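Local coordinates for protein LbaCas13a H328A (C2c2) (PDB 5WLH) that is an RNA-guided CRISPR nuclease of the Cas13a family that binds its pre-crRNA and, under that guide, probably cleaves target RNA, at residues R61-G66 with F230-A235; K188-E193 with I223-E228; K17-A22 with R56-R61. One frame throughout, in Å; residues are numbered along the deposited sequence.

Contact 1 (R61-G66 with F230-A235); sequences RLKSSG and FYHVRA. With nucleotides of chain B.
Leu-62 and His-232 bring the two backbones together, with their CA atoms 6.8 Å apart, and a second approach joins Gly-66 to Phe-230. Segment 61-66 is the C-terminal end of helix 51-64 and the loop that follows. Segment 230-235 is the corner where helix 218-230 ends and helix 233-244 begins. His-232 makes that corner. It leaves the first helix with a positive phi of 48° in a Schellman motif, and it also holds the N-cap position of the next helix. The arrangement is thus a helix end packed against the tight corner between two consecutive helices, in the helical part of Cas13a that lies beside the bound guide RNA. Leu-62 fills the middle. Its CD1 rests 3.6 Å from Ala-235 CB, while its CD2 lies over one face of the His-232 imidazole, near CG. The backbone of the same residue also reaches the ring, with Leu-62 O 3.2 Å from His-232 CE1. Lys-63 starts out away from the corner. Bends at chi2 and chi4 bring the chain round, and NZ donates a hydrogen bond of 2.7 Å to Tyr-231 O. The donor sits well above the carbonyl plane, 62° out of it. Lys-236 adds a weak bond to the same oxygen. Further along, Gly-66 O approaches Phe-230 CE1 obliquely at 3.2 Å, although Gly-66 is poorly ordered. The Phe-230 CD2 atom lies 3.5 Å above the Tyr-231 ring plane, over the ring's centre, and Tyr-231 packs on helix 115-130. Arg-234 is turned to the RNA: NE makes weak hydrogen bonds to OP1 (3.2 Å) and OP2 of A20 of chain B, and Arg-234 NH1 forms a salt bridge with Glu-228.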
loop_
_atom_site.group_PDB
_atom_site.type_symbol
_atom_site.label_atom_id
_atom_site.label_comp_id
_atom_site.label_asym_id
_atom_site.label_seq_id
_atom_site.Cartn_x
_atom_site.Cartn_y
_atom_site.Cartn_z
ATOM N N ARG A 61 7.656 -8.023 -31.108
ATOM C CA ARG A 61 8.402 -7.693 -29.897
ATOM C C ARG A 61 9.510 -8.706 -29.635
ATOM O O ARG A 61 10.574 -8.343 -29.117
ATOM C CB ARG A 61 7.459 -7.622 -28.698
ATOM C CG ARG A 61 6.527 -6.414 -28.709
ATOM C CD ARG A 61 7.234 -5.170 -28.194
ATOM N NE ARG A 61 8.031 -5.457 -27.003
ATOM C CZ ARG A 61 9.290 -5.067 -26.827
ATOM N NH1 ARG A 61 9.932 -5.382 -25.706
ATOM N NH2 ARG A 61 9.908 -4.366 -27.771
ATOM N N LEU A 62 9.277 -9.970 -29.990
ATOM C CA LEU A 62 10.290 -11.002 -29.795
ATOM C C LEU A 62 11.481 -10.784 -30.719
ATOM O O LEU A 62 12.633 -10.746 -30.268
ATOM C CB LEU A 62 9.671 -12.377 -30.022
ATOM C CG LEU A 62 8.784 -12.794 -28.849
ATOM C CD1 LEU A 62 8.069 -14.094 -29.144
ATOM C CD2 LEU A 62 9.626 -12.896 -27.567
ATOM N N LYS A 63 11.224 -10.634 -32.016
ATOM C CA LYS A 63 12.295 -10.435 -32.983
ATOM C C LYS A 63 12.996 -9.090 -32.830
ATOM O O LYS A 63 14.000 -8.857 -33.511
ATOM C CB LYS A 63 11.733 -10.613 -34.394
ATOM C CG LYS A 63 11.561 -12.083 -34.774
ATOM C CD LYS A 63 12.638 -12.945 -34.089
ATOM C CE LYS A 63 12.480 -14.429 -34.384
ATOM N NZ LYS A 63 11.762 -15.107 -33.280
ATOM N N SER A 64 12.502 -8.217 -31.948
ATOM C CA SER A 64 13.228 -6.998 -31.605
ATOM C C SER A 64 14.612 -7.318 -31.049
ATOM O O SER A 64 15.612 -6.712 -31.450
ATOM C CB SER A 64 12.427 -6.189 -30.585
ATOM O OG SER A 64 12.165 -4.882 -31.052
ATOM N N SER A 65 14.685 -8.278 -30.127
ATOM C CA SER A 65 15.905 -8.588 -29.390
ATOM C C SER A 65 16.930 -9.368 -30.206
ATOM O O SER A 65 18.027 -9.629 -29.695
ATOM C CB SER A 65 15.551 -9.378 -28.126
ATOM O OG SER A 65 16.686 -10.040 -27.590
ATOM N N GLY A 66 16.615 -9.717 -31.456
ATOM C CA GLY A 66 17.420 -10.695 -32.174
ATOM C C GLY A 66 18.868 -10.277 -32.353
ATOM O O GLY A 66 19.788 -11.021 -32.008
ATOM N N PHE A 230 17.721 -17.820 -29.217
ATOM C CA PHE A 230 17.932 -16.728 -30.167
ATOM C C PHE A 230 16.708 -16.492 -31.040
ATOM O O PHE A 230 16.350 -15.341 -31.322
ATOM C CB PHE A 230 19.147 -17.049 -31.033
ATOM C CG PHE A 230 19.391 -16.065 -32.157
ATOM C CD1 PHE A 230 20.119 -14.915 -31.932
ATOM C CD2 PHE A 230 18.912 -16.311 -33.434
ATOM C CE1 PHE A 230 20.359 -14.020 -32.963
ATOM C CE2 PHE A 230 19.153 -15.422 -34.467
ATOM C CZ PHE A 230 19.878 -14.281 -34.227
ATOM N N TYR A 231 16.065 -17.565 -31.493
ATOM C CA TYR A 231 14.891 -17.475 -32.349
ATOM C C TYR A 231 13.590 -17.478 -31.557
ATOM O O TYR A 231 12.516 -17.504 -32.164
ATOM C CB TYR A 231 14.883 -18.615 -33.366
ATOM C CG TYR A 231 15.894 -18.413 -34.474
ATOM C CD1 TYR A 231 15.727 -17.404 -35.424
ATOM C CD2 TYR A 231 17.022 -19.222 -34.564
ATOM C CE1 TYR A 231 16.664 -17.211 -36.436
ATOM C CE2 TYR A 231 17.962 -19.033 -35.570
ATOM C CZ TYR A 231 17.779 -18.031 -36.502
ATOM O OH TYR A 231 18.720 -17.854 -37.502
ATOM N N HIS A 232 13.679 -17.447 -30.228
ATOM C CA HIS A 232 12.523 -17.369 -29.324
ATOM C C HIS A 232 11.437 -18.379 -29.680
ATOM O O HIS A 232 10.248 -18.057 -29.728
ATOM C CB HIS A 232 11.955 -15.954 -29.314
ATOM C CG HIS A 232 12.963 -14.911 -28.960
ATOM N ND1 HIS A 232 13.528 -14.075 -29.898
ATOM C CD2 HIS A 232 13.515 -14.574 -27.771
ATOM C CE1 HIS A 232 14.382 -13.264 -29.302
ATOM N NE2 HIS A 232 14.395 -13.547 -28.011
ATOM N N VAL A 233 11.841 -19.631 -29.901
ATOM C CA VAL A 233 10.868 -20.594 -30.404
ATOM C C VAL A 233 9.801 -20.889 -29.356
ATOM O O VAL A 233 8.640 -21.130 -29.701
ATOM C CB VAL A 233 11.561 -21.877 -30.878
ATOM C CG1 VAL A 233 12.459 -21.570 -32.079
ATOM C CG2 VAL A 233 12.355 -22.491 -29.740
ATOM N N ARG A 234 10.163 -20.861 -28.071
ATOM C CA ARG A 234 9.175 -21.095 -27.020
ATOM C C ARG A 234 8.142 -19.973 -26.975
ATOM O O ARG A 234 6.935 -20.224 -27.053
ATOM C CB ARG A 234 9.868 -21.230 -25.665
ATOM C CG ARG A 234 10.567 -22.561 -25.479
ATOM C CD ARG A 234 11.523 -22.529 -24.303
ATOM N NE ARG A 234 12.159 -23.836 -24.152
ATOM C CZ ARG A 234 13.108 -24.294 -24.965
ATOM N NH1 ARG A 234 13.521 -23.543 -25.977
ATOM N NH2 ARG A 234 13.633 -25.503 -24.774
ATOM N N ALA A 235 8.607 -18.728 -26.852
ATOM C CA ALA A 235 7.684 -17.603 -26.709
ATOM C C ALA A 235 6.841 -17.415 -27.962
ATOM O O ALA A 235 5.645 -17.102 -27.867
ATOM C CB ALA A 235 8.460 -16.328 -26.387
ATOM P P A B 20 10.557 -24.621 -20.936
ATOM O OP1 A B 20 9.807 -23.966 -22.027
ATOM O OP2 A B 20 11.900 -25.228 -21.107
ATOM O "O5'" A B 20 10.677 -23.549 -19.775
ATOM C "C5'" A B 20 9.573 -22.736 -19.422
ATOM C "C4'" A B 20 9.855 -21.984 -18.151
ATOM O "O4'" A B 20 9.991 -22.913 -17.049
ATOM C "C3'" A B 20 11.155 -21.216 -18.121
ATOM O "O3'" A B 20 11.094 -20.005 -18.836
ATOM C "C2'" A B 20 11.388 -21.052 -16.626
ATOM O "O2'" A B 20 10.514 -20.067 -16.088
ATOM C "C1'" A B 20 10.936 -22.419 -16.122
ATOM N N9 A B 20 12.070 -23.363 -16.078
ATOM C C8 A B 20 12.437 -24.300 -17.016
ATOM N N7 A B 20 13.515 -24.973 -16.687
ATOM C C5 A B 20 13.873 -24.446 -15.452
ATOM C C6 A B 20 14.927 -24.720 -14.567
ATOM N N6 A B 20 15.861 -25.641 -14.777
ATOM N N1 A B 20 14.995 -24.007 -13.433
ATOM C C2 A B 20 14.066 -23.072 -13.199
ATOM N N3 A B 20 13.036 -22.714 -13.959
ATOM C C4 A B 20 12.997 -23.451 -15.075
#

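Contact 2 (K188-E193 with I223-E228); sequences KSLCRE and IDYVLE. With nucleotides of chain B.
Ser-189, Leu-190 and Arg-192 meet the Tyr-225 side of helix 218-230. They belong to a 3-10 segment and inverse gamma turn, centred on Cys-191, that link helix 175-185 to helix 193-206. Ser-189 turns its carbonyl to the phenol ring: O lies at the ring edge, 3.4 Å from Tyr-225 CE2. This buried oxygen has no hydrogen-bond partner in the model. The Ser-189 hydroxyl bonds to Asp-229. Leu-190 sends CD2 to the same edge, 3.7 Å from Tyr-225 CD2. That methyl also touches Val-226 CG2, and Tyr-69 and Ile-71 cover the leucine from a loop. Arg-192 is at the N-cap position of helix 193-206. Its chain bends at chi2 and chi3 and crosses Tyr-225 at about a right angle. The guanidinium lies between the phenol oxygen and the adenine of A20 of chain B. Tyr-225 OH lies over one face, 2.9 Å from Arg-192 NH1, but the angle is too poor for a hydrogen bond. Over the opposite face, N7 of A20 of chain B stands 3.6 Å above the guanidinium plane. NH1 also makes a salt bridge to another RNA phosphate. Arg-192 NH2 donates an almost straight bond (174°) to OP2 of A20 of chain B, modelled at 2.5 Å, very short, so the exact length is doubtful.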
loop_
_atom_site.group_PDB
_atom_site.type_symbol
_atom_site.label_atom_id
_atom_site.label_comp_id
_atom_site.label_asym_id
_atom_site.label_seq_id
_atom_site.Cartn_x
_atom_site.Cartn_y
_atom_site.Cartn_z
ATOM N N LYS A 188 20.013 -14.654 -18.663
ATOM C CA LYS A 188 19.087 -15.295 -17.732
ATOM C C LYS A 188 18.361 -16.471 -18.382
ATOM O O LYS A 188 18.150 -17.506 -17.743
ATOM C CB LYS A 188 18.072 -14.265 -17.202
ATOM C CG LYS A 188 18.637 -13.081 -16.347
ATOM C CD LYS A 188 19.541 -12.078 -17.124
ATOM C CE LYS A 188 18.947 -11.707 -18.488
ATOM N NZ LYS A 188 19.953 -11.109 -19.392
ATOM N N SER A 189 17.966 -16.327 -19.653
ATOM C CA SER A 189 17.278 -17.398 -20.361
ATOM C C SER A 189 18.165 -18.625 -20.555
ATOM O O SER A 189 17.653 -19.706 -20.859
ATOM C CB SER A 189 16.787 -16.892 -21.721
ATOM O OG SER A 189 17.858 -16.296 -22.435
ATOM N N LEU A 190 19.476 -18.479 -20.391
ATOM C CA LEU A 190 20.407 -19.592 -20.512
ATOM C C LEU A 190 20.800 -20.169 -19.162
ATOM O O LEU A 190 21.607 -21.104 -19.116
ATOM C CB LEU A 190 21.659 -19.147 -21.274
ATOM C CG LEU A 190 21.435 -18.599 -22.686
ATOM C CD1 LEU A 190 22.736 -18.074 -23.257
ATOM C CD2 LEU A 190 20.833 -19.660 -23.596
ATOM N N CYS A 191 20.257 -19.627 -18.067
ATOM C CA CYS A 191 20.607 -20.055 -16.710
ATOM C C CYS A 191 19.740 -21.246 -16.306
ATOM O O CYS A 191 18.831 -21.159 -15.475
ATOM C CB CYS A 191 20.450 -18.902 -15.726
ATOM S SG CYS A 191 21.893 -17.841 -15.560
ATOM N N ARG A 192 20.032 -22.375 -16.938
ATOM C CA ARG A 192 19.498 -23.671 -16.545
ATOM C C ARG A 192 20.686 -24.606 -16.410
ATOM O O ARG A 192 21.697 -24.420 -17.087
ATOM C CB ARG A 192 18.487 -24.195 -17.570
ATOM C CG ARG A 192 17.276 -23.285 -17.705
ATOM C CD ARG A 192 16.915 -23.051 -19.148
ATOM N NE ARG A 192 16.140 -24.170 -19.656
ATOM C CZ ARG A 192 14.846 -24.120 -19.957
ATOM N NH1 ARG A 192 14.153 -22.990 -19.830
ATOM N NH2 ARG A 192 14.255 -25.203 -20.412
ATOM N N GLU A 193 20.567 -25.596 -15.521
ATOM C CA GLU A 193 21.735 -26.397 -15.153
ATOM C C GLU A 193 22.436 -26.979 -16.380
ATOM O O GLU A 193 23.652 -26.844 -16.536
ATOM C CB GLU A 193 21.325 -27.511 -14.195
ATOM C CG GLU A 193 22.489 -28.371 -13.732
ATOM C CD GLU A 193 22.069 -29.795 -13.408
ATOM O OE1 GLU A 193 21.709 -30.543 -14.346
ATOM O OE2 GLU A 193 22.091 -30.160 -12.211
ATOM N N ILE A 223 24.534 -25.397 -27.479
ATOM C CA ILE A 223 24.441 -24.681 -28.751
ATOM C C ILE A 223 23.018 -24.715 -29.280
ATOM O O ILE A 223 22.455 -23.680 -29.662
ATOM C CB ILE A 223 25.422 -25.271 -29.776
ATOM C CG1 ILE A 223 26.860 -25.078 -29.302
ATOM C CG2 ILE A 223 25.188 -24.614 -31.126
ATOM C CD1 ILE A 223 27.903 -25.663 -30.268
ATOM N N ASP A 224 22.422 -25.910 -29.325
ATOM C CA ASP A 224 21.064 -26.041 -29.832
ATOM C C ASP A 224 20.099 -25.213 -29.006
ATOM O O ASP A 224 19.161 -24.622 -29.548
ATOM C CB ASP A 224 20.624 -27.504 -29.830
ATOM C CG ASP A 224 21.269 -28.327 -30.942
ATOM O OD1 ASP A 224 21.957 -27.767 -31.827
ATOM O OD2 ASP A 224 21.092 -29.556 -30.905
ATOM N N TYR A 225 20.309 -25.168 -27.691
ATOM C CA TYR A 225 19.449 -24.355 -26.844
ATOM C C TYR A 225 19.615 -22.876 -27.152
ATOM O O TYR A 225 18.625 -22.139 -27.214
ATOM C CB TYR A 225 19.731 -24.619 -25.362
ATOM C CG TYR A 225 18.645 -24.023 -24.501
ATOM C CD1 TYR A 225 17.496 -24.741 -24.221
ATOM C CD2 TYR A 225 18.749 -22.723 -24.017
ATOM C CE1 TYR A 225 16.477 -24.189 -23.470
ATOM C CE2 TYR A 225 17.738 -22.163 -23.254
ATOM C CZ TYR A 225 16.605 -22.906 -22.986
ATOM O OH TYR A 225 15.589 -22.370 -22.230
ATOM N N VAL A 226 20.860 -22.420 -27.323
ATOM C CA VAL A 226 21.097 -21.019 -27.679
ATOM C C VAL A 226 20.317 -20.647 -28.932
ATOM O O VAL A 226 19.713 -19.568 -29.010
ATOM C CB VAL A 226 22.607 -20.757 -27.850
ATOM C CG1 VAL A 226 22.845 -19.388 -28.506
ATOM C CG2 VAL A 226 23.286 -20.801 -26.510
ATOM N N LEU A 227 20.302 -21.531 -29.932
ATOM C CA LEU A 227 19.544 -21.224 -31.143
ATOM C C LEU A 227 18.040 -21.186 -30.873
ATOM O O LEU A 227 17.332 -20.344 -31.434
ATOM C CB LEU A 227 19.859 -22.230 -32.242
ATOM C CG LEU A 227 21.348 -22.256 -32.602
ATOM C CD1 LEU A 227 21.768 -23.654 -33.015
ATOM C CD2 LEU A 227 21.635 -21.256 -33.687
ATOM N N GLU A 228 17.532 -22.092 -30.032
ATOM C CA GLU A 228 16.124 -22.016 -29.632
ATOM C C GLU A 228 15.830 -20.711 -28.912
ATOM O O GLU A 228 14.748 -20.132 -29.067
ATOM C CB GLU A 228 15.756 -23.191 -28.728
ATOM C CG GLU A 228 15.928 -24.553 -29.345
ATOM C CD GLU A 228 15.757 -25.658 -28.324
ATOM O OE1 GLU A 228 15.043 -25.417 -27.320
ATOM O OE2 GLU A 228 16.358 -26.747 -28.503
ATOM P P A B 20 10.557 -24.621 -20.936
ATOM O OP1 A B 20 9.807 -23.966 -22.027
ATOM O OP2 A B 20 11.900 -25.228 -21.107
ATOM O "O5'" A B 20 10.677 -23.549 -19.775
ATOM C "C5'" A B 20 9.573 -22.736 -19.422
ATOM C "C4'" A B 20 9.855 -21.984 -18.151
ATOM O "O4'" A B 20 9.991 -22.913 -17.049
ATOM C "C3'" A B 20 11.155 -21.216 -18.121
ATOM O "O3'" A B 20 11.094 -20.005 -18.836
ATOM C "C2'" A B 20 11.388 -21.052 -16.626
ATOM O "O2'" A B 20 10.514 -20.067 -16.088
ATOM C "C1'" A B 20 10.936 -22.419 -16.122
ATOM N N9 A B 20 12.070 -23.363 -16.078
ATOM C C8 A B 20 12.437 -24.300 -17.016
ATOM N N7 A B 20 13.515 -24.973 -16.687
ATOM C C5 A B 20 13.873 -24.446 -15.452
ATOM C C6 A B 20 14.927 -24.720 -14.567
ATOM N N6 A B 20 15.861 -25.641 -14.777
ATOM N N1 A B 20 14.995 -24.007 -13.433
ATOM C C2 A B 20 14.066 -23.072 -13.199
ATOM N N3 A B 20 13.036 -22.714 -13.959
ATOM C C4 A B 20 12.997 -23.451 -15.075
#

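Contact 3 (K17-A22 with R56-R61); sequences KLTVNA and RYIESR. With nucleotides of chain B.
Leu-18 and Arg-61 come closest in backbone, with CA atoms 6.3 Å apart, where a type I beta turn from Lys-17 to Val-20 lies against helix 51-64. Arg-61 grips that turn through two backbone carbonyls. Bends at chi2 and chi3 fold its chain back so that NE donates to Leu-18 O; the modelled 2.4 Å is very short and the exact length doubtful. NH1 bonds to Lys-17 O at 3.1 Å; the oxygen lies 29° out of the guanidinium plane. Val-20 CG1 covers one face of the group, and Leu-18 CD1 packs on Arg-61 CB at 3.8 Å. One helical turn earlier, Tyr-57 pushes its hydroxyl into the end of the segment. Asn-21 CB is only 3.1 Å from Tyr-57 OH, and Asn-21 N gives that oxygen a weak hydrogen bond. Thr-19 works on the other side of the turn, binding the guide RNA: its N (3.0 Å) and its OG1 (2.6 Å) both donate to OP1 of G23 of chain B. Just past the turn, after Asn-21, strand 22-28 begins. Helix 233-244 meets Leu-18 and Ile-58 through Val-239, and Leu-37 of strand 33-39 packs on Tyr-57 and Ile-58.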
loop_
_atom_site.group_PDB
_atom_site.type_symbol
_atom_site.label_atom_id
_atom_site.label_comp_id
_atom_site.label_asym_id
_atom_site.label_seq_id
_atom_site.Cartn_x
_atom_site.Cartn_y
_atom_site.Cartn_z
ATOM N N LYS A 17 10.496 -5.583 -20.762
ATOM C CA LYS A 17 9.208 -6.270 -20.671
ATOM C C LYS A 17 8.592 -6.455 -22.061
ATOM O O LYS A 17 8.572 -5.523 -22.869
ATOM C CB LYS A 17 8.258 -5.497 -19.756
ATOM C CG LYS A 17 6.864 -6.083 -19.660
ATOM C CD LYS A 17 5.976 -5.207 -18.793
ATOM C CE LYS A 17 6.463 -5.204 -17.349
ATOM N NZ LYS A 17 5.988 -4.005 -16.596
ATOM N N LEU A 18 8.100 -7.669 -22.330
ATOM C CA LEU A 18 7.688 -8.032 -23.685
ATOM C C LEU A 18 6.586 -7.115 -24.203
ATOM O O LEU A 18 6.678 -6.585 -25.316
ATOM C CB LEU A 18 7.232 -9.491 -23.722
ATOM C CG LEU A 18 7.114 -10.089 -25.126
ATOM C CD1 LEU A 18 8.448 -9.921 -25.847
ATOM C CD2 LEU A 18 6.725 -11.543 -25.065
ATOM N N THR A 19 5.532 -6.920 -23.412
ATOM C CA THR A 19 4.365 -6.132 -23.810
ATOM C C THR A 19 4.445 -4.694 -23.308
ATOM O O THR A 19 3.451 -4.134 -22.835
ATOM C CB THR A 19 3.090 -6.794 -23.301
ATOM O OG1 THR A 19 3.083 -6.742 -21.870
ATOM C CG2 THR A 19 3.012 -8.249 -23.753
ATOM N N VAL A 20 5.620 -4.069 -23.403
ATOM C CA VAL A 20 5.803 -2.730 -22.852
ATOM C C VAL A 20 4.907 -1.712 -23.555
ATOM O O VAL A 20 4.488 -0.723 -22.942
ATOM C CB VAL A 20 7.295 -2.341 -22.927
ATOM C CG1 VAL A 20 7.753 -2.250 -24.377
ATOM C CG2 VAL A 20 7.561 -1.042 -22.175
ATOM N N ASN A 21 4.583 -1.940 -24.835
ATOM C CA ASN A 21 3.706 -1.027 -25.570
ATOM C C ASN A 21 2.279 -1.072 -25.041
ATOM O O ASN A 21 1.600 -0.041 -24.963
ATOM C CB ASN A 21 3.676 -1.384 -27.060
ATOM C CG ASN A 21 5.013 -1.224 -27.745
ATOM O OD1 ASN A 21 6.049 -1.634 -27.223
ATOM N ND2 ASN A 21 4.992 -0.648 -28.945
ATOM N N ALA A 22 1.802 -2.263 -24.698
ATOM C CA ALA A 22 0.382 -2.544 -24.609
ATOM C C ALA A 22 -0.022 -2.864 -23.175
ATOM O O ALA A 22 0.809 -3.098 -22.295
ATOM C CB ALA A 22 0.026 -3.703 -25.544
ATOM N N ARG A 56 0.888 -11.006 -34.113
ATOM C CA ARG A 56 1.960 -10.287 -34.789
ATOM C C ARG A 56 2.667 -9.332 -33.845
ATOM O O ARG A 56 3.878 -9.109 -33.971
ATOM C CB ARG A 56 1.408 -9.517 -35.994
ATOM C CG ARG A 56 2.421 -8.583 -36.659
ATOM C CD ARG A 56 1.932 -7.130 -36.728
ATOM N NE ARG A 56 2.202 -6.370 -35.503
ATOM C CZ ARG A 56 3.248 -5.567 -35.332
ATOM N NH1 ARG A 56 4.141 -5.418 -36.306
ATOM N NH2 ARG A 56 3.410 -4.915 -34.187
ATOM N N TYR A 57 1.923 -8.741 -32.907
ATOM C CA TYR A 57 2.544 -7.852 -31.938
ATOM C C TYR A 57 3.559 -8.606 -31.086
ATOM O O TYR A 57 4.671 -8.115 -30.849
ATOM C CB TYR A 57 1.468 -7.203 -31.064
ATOM C CG TYR A 57 2.046 -6.451 -29.908
ATOM C CD1 TYR A 57 2.453 -5.135 -30.048
ATOM C CD2 TYR A 57 2.220 -7.069 -28.678
ATOM C CE1 TYR A 57 3.001 -4.449 -28.983
ATOM C CE2 TYR A 57 2.762 -6.396 -27.620
ATOM C CZ TYR A 57 3.152 -5.089 -27.777
ATOM O OH TYR A 57 3.701 -4.430 -26.704
ATOM N N ILE A 58 3.188 -9.787 -30.602
ATOM C CA ILE A 58 4.119 -10.587 -29.811
ATOM C C ILE A 58 5.325 -10.967 -30.662
ATOM O O ILE A 58 6.474 -10.731 -30.273
ATOM C CB ILE A 58 3.406 -11.823 -29.238
ATOM C CG1 ILE A 58 2.326 -11.381 -28.240
ATOM C CG2 ILE A 58 4.402 -12.772 -28.579
ATOM C CD1 ILE A 58 2.896 -10.569 -27.075
ATOM N N GLU A 59 5.072 -11.513 -31.859
ATOM C CA GLU A 59 6.154 -11.844 -32.791
ATOM C C GLU A 59 7.113 -10.675 -32.971
ATOM O O GLU A 59 8.334 -10.830 -32.859
ATOM C CB GLU A 59 5.588 -12.250 -34.156
ATOM C CG GLU A 59 4.814 -13.556 -34.209
ATOM C CD GLU A 59 4.239 -13.839 -35.599
ATOM O OE1 GLU A 59 5.025 -14.154 -36.521
ATOM O OE2 GLU A 59 3.000 -13.741 -35.772
ATOM N N SER A 60 6.572 -9.490 -33.263
ATOM C CA SER A 60 7.421 -8.334 -33.527
ATOM C C SER A 60 8.251 -7.955 -32.304
ATOM O O SER A 60 9.426 -7.593 -32.432
ATOM C CB SER A 60 6.570 -7.148 -33.980
ATOM O OG SER A 60 7.163 -5.935 -33.553
ATOM N N ARG A 61 7.656 -8.023 -31.108
ATOM C CA ARG A 61 8.402 -7.693 -29.897
ATOM C C ARG A 61 9.510 -8.706 -29.635
ATOM O O ARG A 61 10.574 -8.343 -29.117
ATOM C CB ARG A 61 7.459 -7.622 -28.698
ATOM C CG ARG A 61 6.527 -6.414 -28.709
ATOM C CD ARG A 61 7.234 -5.170 -28.194
ATOM N NE ARG A 61 8.031 -5.457 -27.003
ATOM C CZ ARG A 61 9.290 -5.067 -26.827
ATOM N NH1 ARG A 61 9.932 -5.382 -25.706
ATOM N NH2 ARG A 61 9.908 -4.366 -27.771
ATOM P P G B 23 4.823 -9.668 -20.084
ATOM O OP1 G B 23 4.847 -8.407 -20.881
ATOM O OP2 G B 23 5.857 -9.896 -19.056
ATOM O "O5'" G B 23 3.431 -9.839 -19.341
ATOM C "C5'" G B 23 2.224 -9.715 -20.075
ATOM C "C4'" G B 23 1.039 -9.964 -19.189
ATOM O "O4'" G B 23 1.143 -11.257 -18.553
ATOM C "C3'" G B 23 0.881 -9.010 -18.029
ATOM O "O3'" G B 23 0.350 -7.759 -18.430
ATOM C "C2'" G B 23 -0.025 -9.788 -17.090
ATOM O "O2'" G B 23 -1.369 -9.748 -17.564
ATOM C "C1'" G B 23 0.503 -11.211 -17.286
ATOM N N9 G B 23 1.488 -11.601 -16.259
ATOM C C8 G B 23 2.860 -11.625 -16.373
ATOM N N7 G B 23 3.445 -12.055 -15.274
ATOM C C5 G B 23 2.385 -12.355 -14.406
ATOM C C6 G B 23 2.384 -12.856 -13.079
ATOM O O6 G B 23 3.373 -13.160 -12.397
ATOM N N1 G B 23 1.087 -13.009 -12.571
ATOM C C2 G B 23 -0.063 -12.686 -13.263
ATOM N N2 G B 23 -1.252 -12.875 -12.664
ATOM N N3 G B 23 -0.064 -12.220 -14.503
ATOM C C4 G B 23 1.181 -12.069 -14.996
#

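All three contacts lie on the same side of the chain's centre, and each reaches the bound RNA. Contacts 1 and 3 share helix 51-64 and Arg-61, and they touch where Leu-62 CD2 meets Leu-18 CD1. Contact 1 joins contact 2 through the consecutive helices 218-230 and 233-244. Contacts 2 and 3 do not touch; their nearest atoms are about 11 Å apart. Contact 2 is the buried one, without a hydrogen bond between its segments. Contacts 1 and 3 are partly buried and pair apolar packing with bonds to backbone carbonyls. Contacts 1 and 2 meet the phosphate of A20 of chain B with arginines, whereas contact 3 holds G23 of chain B with a backbone amide and a hydroxyl.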